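Local coordinates for protein GCN5-related N-acetyltransferase (Brucella melitensis biovar Abortus, PDB 4J3G) that probably transfers an acetyl group from acetyl-CoA to an amino group, perhaps the N-terminal alanine of a ribosomal protein, at residues D33-L38 against V57-R62; W52-V57 against G169-R174. All coordinates share one frame; numbering follows the deposited sequence. Where two conformers were deposited one is given.

In the fold
Both contacts are partly buried, their centres about 18 Å apart, and V57 belongs to each: the chain leaving helix 34-47 runs through residues 52-57 of contact 2 and directly on into residues 57-62 of contact 1. Contact 1 joins the first turns of helices 34-47 and 59-72 on one side of the sheet and is almost wholly apolar, leucine methyls against backbone and aliphatic chain, with its polar bonds kept inside residues 57-62. Contact 2 fastens the loop between those helices to the end of strand 160-171, outermost within this chain. Its chemistry is mostly polar, a carboxylate, an ammonium and two waters, and the second subunit borders it.

Contact 1. Residues D33-L38 against V57-R62; sequences DLPALL and VDLENR
L38 is the main projection: it reaches from helix 34-47 to the chain that enters helix 59-72. With CG anti to the backbone N (chi1 177°), its two methyls straddle the start of the second helix. CD1 lies 3.4 Å from V57 O and also meets V57 CG2 and the R62 CG methylene, while CD2 rests on the backbone of L59, 3.8 Å from its N. L59 returns the gesture. Its CD1 sits on the backbone between L34 and P35, 3.8 Å from L34 O, touching L34 CB and, more loosely, P35 CD, so the two leucines interlock with CD2 of L38 4.0 Å from CD1 of L59. One turn before L38, L34 pushes CD2 against the far end of the segment, 3.5 Å from R62 O and 3.9 Å from R62 CB; H63 and L66 carry this packing further along helix 59-72.

Toward L34 and L38, R62 offers its CB and CG methylenes and its carbonyl oxygen. Bent at chi2 and chi3, the chain turns the guanidinium back on N61, whose OD1 takes NE and NH1 side-on, the latter at 2.7 Å, in the planes of both groups. Cation-pi contacts with W65 and with Y41 of the first helix hold the same group, and a sulfate lies nearby. D58 is the N-cap of helix 59-72, its OD1 accepting from N61 N at 3.0 Å. Leucine side chains set against a capped helix start thus join the first two helices of the GNAT fold, which follow one another between strands 25-28 and 76-81.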
loop_
_atom_site.group_PDB
_atom_site.type_symbol
_atom_site.label_atom_id
_atom_site.label_comp_id
_atom_site.label_asym_id
_atom_site.label_seq_id
_atom_site.Cartn_x
_atom_site.Cartn_y
_atom_site.Cartn_z
ATOM N N ASP A 33 -12.381 -17.255 -19.543
ATOM C CA ASP A 33 -11.530 -17.809 -18.489
ATOM C C ASP A 33 -12.071 -17.489 -17.104
ATOM O O ASP A 33 -11.548 -17.980 -16.094
ATOM C CB ASP A 33 -10.124 -17.235 -18.591
ATOM C CG ASP A 33 -9.353 -17.725 -19.830
ATOM O OD1 ASP A 33 -9.479 -18.905 -20.242
ATOM O OD2 ASP A 33 -8.560 -16.924 -20.338
ATOM N N LEU A 34 -13.115 -16.668 -17.053
ATOM C CA LEU A 34 -13.583 -16.159 -15.798
ATOM C C LEU A 34 -13.995 -17.270 -14.788
ATOM O O LEU A 34 -13.686 -17.152 -13.619
ATOM C CB LEU A 34 -14.710 -15.159 -16.006
ATOM C CG LEU A 34 -14.330 -13.709 -16.299
ATOM C CD1 LEU A 34 -15.624 -12.963 -16.621
ATOM C CD2 LEU A 34 -13.623 -13.070 -15.132
ATOM N N PRO A 35 -14.703 -18.350 -15.235
ATOM C CA PRO A 35 -14.996 -19.401 -14.223
ATOM C C PRO A 35 -13.739 -19.965 -13.589
ATOM O O PRO A 35 -13.713 -20.200 -12.379
ATOM C CB PRO A 35 -15.725 -20.473 -15.039
ATOM C CG PRO A 35 -16.432 -19.693 -16.093
ATOM C CD PRO A 35 -15.477 -18.586 -16.484
ATOM N N ALA A 36 -12.707 -20.181 -14.399
ATOM C CA ALA A 36 -11.426 -20.696 -13.871
ATOM C C ALA A 36 -10.746 -19.705 -12.897
ATOM O O ALA A 36 -10.279 -20.112 -11.837
ATOM C CB ALA A 36 -10.485 -21.076 -15.000
ATOM N N LEU A 37 -10.744 -18.427 -13.245
ATOM C CA LEU A 37 -10.160 -17.398 -12.408
ATOM C C LEU A 37 -10.895 -17.389 -11.079
ATOM O O LEU A 37 -10.265 -17.377 -10.013
ATOM C CB LEU A 37 -10.242 -16.033 -13.046
ATOM C CG LEU A 37 -9.581 -15.823 -14.406
ATOM C CD1 LEU A 37 -9.617 -14.354 -14.779
ATOM C CD2 LEU A 37 -8.139 -16.295 -14.440
ATOM N N LEU A 38 -12.233 -17.434 -11.138
ATOM C CA LEU A 38 -13.016 -17.433 -9.917
ATOM C C LEU A 38 -12.635 -18.584 -9.004
ATOM O O LEU A 38 -12.519 -18.406 -7.746
ATOM C CB LEU A 38 -14.505 -17.493 -10.254
ATOM C CG LEU A 38 -15.493 -17.581 -9.059
ATOM C CD1 LEU A 38 -15.418 -16.310 -8.236
ATOM C CD2 LEU A 38 -16.899 -17.840 -9.578
ATOM N N VAL A 57 -16.103 -14.656 -3.348
ATOM C CA VAL A 57 -16.739 -13.779 -4.345
ATOM C C VAL A 57 -17.443 -14.600 -5.421
ATOM O O VAL A 57 -17.337 -15.840 -5.471
ATOM C CB VAL A 57 -15.737 -12.762 -4.985
ATOM C CG1 VAL A 57 -15.069 -11.907 -3.920
ATOM C CG2 VAL A 57 -14.700 -13.460 -5.844
ATOM N N ASP A 58 -18.177 -13.895 -6.278
ATOM C CA ASP A 58 -18.953 -14.509 -7.342
ATOM C C ASP A 58 -18.422 -14.111 -8.707
ATOM O O ASP A 58 -17.480 -13.300 -8.827
ATOM C CB ASP A 58 -20.449 -14.192 -7.183
ATOM C CG ASP A 58 -20.765 -12.704 -7.207
ATOM O OD1 ASP A 58 -19.952 -11.875 -7.647
ATOM O OD2 ASP A 58 -21.891 -12.348 -6.835
ATOM N N LEU A 59 -18.989 -14.726 -9.739
ATOM C CA LEU A 59 -18.497 -14.554 -11.077
ATOM C C LEU A 59 -18.502 -13.069 -11.474
ATOM O O LEU A 59 -17.513 -12.582 -12.069
ATOM C CB LEU A 59 -19.325 -15.385 -12.053
ATOM C CG LEU A 59 -18.676 -15.591 -13.414
ATOM C CD1 LEU A 59 -17.417 -16.446 -13.333
ATOM C CD2 LEU A 59 -19.695 -16.269 -14.342
ATOM N N GLU A 60 -19.559 -12.350 -11.074
ATOM C CA GLU A 60 -19.716 -10.939 -11.435
ATOM C C GLU A 60 -18.574 -10.107 -10.860
ATOM O O GLU A 60 -18.103 -9.195 -11.508
ATOM C CB GLU A 60 -21.085 -10.396 -10.963
ATOM C CG GLU A 60 -21.341 -8.891 -11.180
ATOM C CD GLU A 60 -21.146 -8.399 -12.634
ATOM O OE1 GLU A 60 -21.429 -9.153 -13.597
ATOM O OE2 GLU A 60 -20.710 -7.229 -12.816
ATOM N N ASN A 61 -18.175 -10.408 -9.622
ATOM C CA ASN A 61 -17.041 -9.753 -8.975
ATOM C C ASN A 61 -15.767 -9.845 -9.853
ATOM O O ASN A 61 -15.096 -8.858 -10.108
ATOM C CB ASN A 61 -16.798 -10.379 -7.604
ATOM C CG ASN A 61 -15.618 -9.788 -6.886
ATOM O OD1 ASN A 61 -14.447 -10.126 -7.176
ATOM N ND2 ASN A 61 -15.896 -8.962 -5.877
ATOM N N ARG A 62 -15.477 -11.036 -10.340
ATOM C CA ARG A 62 -14.280 -11.246 -11.149
ATOM C C ARG A 62 -14.432 -10.624 -12.532
ATOM O O ARG A 62 -13.453 -10.237 -13.145
ATOM C CB ARG A 62 -13.979 -12.732 -11.260
ATOM C CG ARG A 62 -13.671 -13.392 -9.920
ATOM C CD ARG A 62 -12.369 -12.860 -9.336
ATOM N NE ARG A 62 -12.550 -11.645 -8.541
ATOM C CZ ARG A 62 -11.563 -10.889 -8.103
ATOM N NH1 ARG A 62 -11.821 -9.823 -7.373
ATOM N NH2 ARG A 62 -10.316 -11.198 -8.392
#

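Contact 2. Residues W52-V57 against G169-R174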
loop_
_atom_site.group_PDB
_atom_site.type_symbol
_atom_site.label_atom_id
_atom_site.label_comp_id
_atom_site.label_asym_id
_atom_site.label_seq_id
_atom_site.Cartn_x
_atom_site.Cartn_y
_atom_site.Cartn_z
ATOM N N TRP A 52 -5.114 -12.127 1.617
ATOM C CA TRP A 52 -5.605 -11.803 2.972
ATOM C C TRP A 52 -6.977 -11.155 2.902
ATOM O O TRP A 52 -7.225 -10.044 3.415
ATOM C CB TRP A 52 -4.612 -10.920 3.722
ATOM C CG TRP A 52 -3.283 -11.594 3.948
ATOM C CD1 TRP A 52 -2.954 -12.877 3.656
ATOM C CD2 TRP A 52 -2.098 -10.990 4.505
ATOM N NE1 TRP A 52 -1.629 -13.118 3.996
ATOM C CE2 TRP A 52 -1.090 -11.970 4.511
ATOM C CE3 TRP A 52 -1.796 -9.718 4.975
ATOM C CZ2 TRP A 52 0.189 -11.721 5.007
ATOM C CZ3 TRP A 52 -0.538 -9.471 5.453
ATOM C CH2 TRP A 52 0.443 -10.460 5.454
ATOM N N ASN A 53 -7.833 -11.820 2.149
ATOM C CA ASN A 53 -9.281 -11.653 2.214
ATOM C C ASN A 53 -9.849 -13.008 2.638
ATOM O O ASN A 53 -9.260 -14.030 2.311
ATOM C CB ASN A 53 -9.831 -11.354 0.826
ATOM C CG ASN A 53 -9.625 -9.905 0.384
ATOM O OD1 ASN A 53 -9.328 -9.020 1.178
ATOM N ND2 ASN A 53 -9.828 -9.663 -0.903
ATOM N N GLU A 54 -10.949 -13.010 3.370
ATOM C CA GLU A 54 -11.599 -14.252 3.816
ATOM C C GLU A 54 -12.950 -14.443 3.125
ATOM O O GLU A 54 -13.574 -15.509 3.242
ATOM C CB GLU A 54 -11.742 -14.283 5.370
ATOM C CG GLU A 54 -10.427 -14.636 6.045
ATOM C CD GLU A 54 -10.388 -14.468 7.577
ATOM O OE1 GLU A 54 -10.252 -13.317 8.058
ATOM O OE2 GLU A 54 -10.383 -15.493 8.306
ATOM N N THR A 55 -13.361 -13.461 2.333
ATOM C CA THR A 55 -14.709 -13.439 1.801
ATOM C C THR A 55 -14.738 -14.005 0.403
ATOM O O THR A 55 -14.058 -13.516 -0.480
ATOM C CB THR A 55 -15.253 -12.012 1.772
ATOM O OG1 THR A 55 -15.277 -11.500 3.102
ATOM C CG2 THR A 55 -16.690 -11.983 1.211
ATOM N N LEU A 56 -15.546 -15.045 0.185
ATOM C CA LEU A 56 -15.712 -15.611 -1.169
ATOM C C LEU A 56 -16.445 -14.625 -2.069
ATOM O O LEU A 56 -17.346 -13.893 -1.622
ATOM C CB LEU A 56 -16.525 -16.919 -1.130
ATOM C CG LEU A 56 -15.782 -18.183 -0.695
ATOM C CD1 LEU A 56 -15.277 -18.035 0.725
ATOM C CD2 LEU A 56 -16.647 -19.421 -0.856
ATOM N N VAL A 57 -16.103 -14.656 -3.348
ATOM C CA VAL A 57 -16.739 -13.779 -4.345
ATOM C C VAL A 57 -17.443 -14.600 -5.421
ATOM O O VAL A 57 -17.337 -15.840 -5.471
ATOM C CB VAL A 57 -15.737 -12.762 -4.985
ATOM C CG1 VAL A 57 -15.069 -11.907 -3.920
ATOM C CG2 VAL A 57 -14.700 -13.460 -5.844
ATOM N N GLY A 169 -1.359 -7.958 8.846
ATOM C CA GLY A 169 -2.534 -8.653 8.336
ATOM C C GLY A 169 -3.150 -9.542 9.384
ATOM O O GLY A 169 -2.544 -9.837 10.398
ATOM N N GLN A 170 -4.383 -9.933 9.130
ATOM C CA GLN A 170 -5.045 -10.895 9.960
ATOM C C GLN A 170 -5.849 -11.840 9.072
ATOM O O GLN A 170 -6.567 -11.399 8.178
ATOM C CB GLN A 170 -5.977 -10.207 10.949
ATOM C CG GLN A 170 -6.431 -11.157 12.036
ATOM C CD GLN A 170 -7.385 -10.508 12.991
ATOM O OE1 GLN A 170 -8.302 -9.779 12.577
ATOM N NE2 GLN A 170 -7.207 -10.786 14.277
ATOM N N LYS A 171 -5.754 -13.136 9.359
ATOM C CA LYS A 171 -6.595 -14.146 8.678
ATOM C C LYS A 171 -6.703 -15.384 9.571
ATOM O O LYS A 171 -5.755 -15.718 10.218
ATOM C CB LYS A 171 -5.987 -14.551 7.347
ATOM C CG LYS A 171 -6.986 -15.268 6.458
ATOM C CD LYS A 171 -6.461 -15.458 5.046
ATOM C CE LYS A 171 -7.488 -16.211 4.216
ATOM N NZ LYS A 171 -7.132 -16.356 2.775
ATOM N N PHE A 172 -7.869 -16.038 9.576
ATOM C CA PHE A 172 -8.075 -17.227 10.390
ATOM C C PHE A 172 -7.730 -16.963 11.852
ATOM O O PHE A 172 -7.210 -17.864 12.574
ATOM C CB PHE A 172 -7.227 -18.400 9.865
ATOM C CG PHE A 172 -7.457 -18.727 8.421
ATOM C CD1 PHE A 172 -8.755 -18.813 7.879
ATOM C CD2 PHE A 172 -6.384 -19.001 7.617
ATOM C CE1 PHE A 172 -8.942 -19.158 6.547
ATOM C CE2 PHE A 172 -6.557 -19.327 6.276
ATOM C CZ PHE A 172 -7.831 -19.408 5.742
ATOM N N GLY A 173 -7.958 -15.721 12.288
ATOM C CA GLY A 173 -7.703 -15.304 13.660
ATOM C C GLY A 173 -6.240 -15.095 14.007
ATOM O O GLY A 173 -5.902 -14.855 15.164
ATOM N N ARG A 174 -5.362 -15.158 13.018
ATOM C CA ARG A 174 -3.922 -15.057 13.255
ATOM C C ARG A 174 -3.415 -13.720 12.762
ATOM O O ARG A 174 -3.848 -13.281 11.684
ATOM C CB ARG A 174 -3.196 -16.143 12.460
ATOM C CG ARG A 174 -3.470 -17.530 12.940
ATOM C CD ARG A 174 -3.294 -18.536 11.827
ATOM N NE ARG A 174 -1.911 -18.627 11.345
ATOM C CZ ARG A 174 -1.463 -19.628 10.580
ATOM N NH1 ARG A 174 -2.281 -20.628 10.207
ATOM N NH2 ARG A 174 -0.199 -19.629 10.182
HETATM O O HOH W 1 -8.990 -13.353 10.958
HETATM O O HOH W 2 -9.161 -11.327 6.451
#
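E54 and K171 run past each other in opposite directions, and their aliphatic parts supply apolar contact: CG of E54 lies 3.5 Å from CG of K171. Two residues earlier in the strand, the six-membered part of the W52 indole, in the conformer given, lies close to the glycine backbone, with CZ3 3.6 Å from G169 CA. K171 CG also lies over the centre of the F172 ring, covering one face.

Among the direct polar bonds, F172 N gives its hydrogen to E54 OE2 at 2.9 Å, fairly straight (160°) but coming from above the carboxylate plane. The fully extended K171 chain, its CG anti to the backbone N (chi1 -164°), carries NZ to the N53 carbonyl. That bond is weak, with NZ 3.2 Å from N53 O; the carbonyls of V45, T48 and I51 also accept from NZ, so the ammonium is held by backbone oxygens at the end of helix 34-47 and in the loop after it. Its charge lies 6.5 Å from E54 OE2, too far for a salt bridge.

Water serves the other carboxylate oxygen. One molecule donates to E54 OE1 and Q170 O, 2.8 Å from OE1; the second donates to OE1 and accepts from G173 N at 2.9 Å.

From the second subunit, E98 binds E54 N and T55 OG1, F100 meets the W52 ring, and the Q170 backbone also bonds to that subunit. K171 to R174 form a type I' turn, the tight beta-hairpin connection between strands 160-171 and 174-184, the last two of the GNAT sheet, here clasped by the interhelical loop beside the dimer interface.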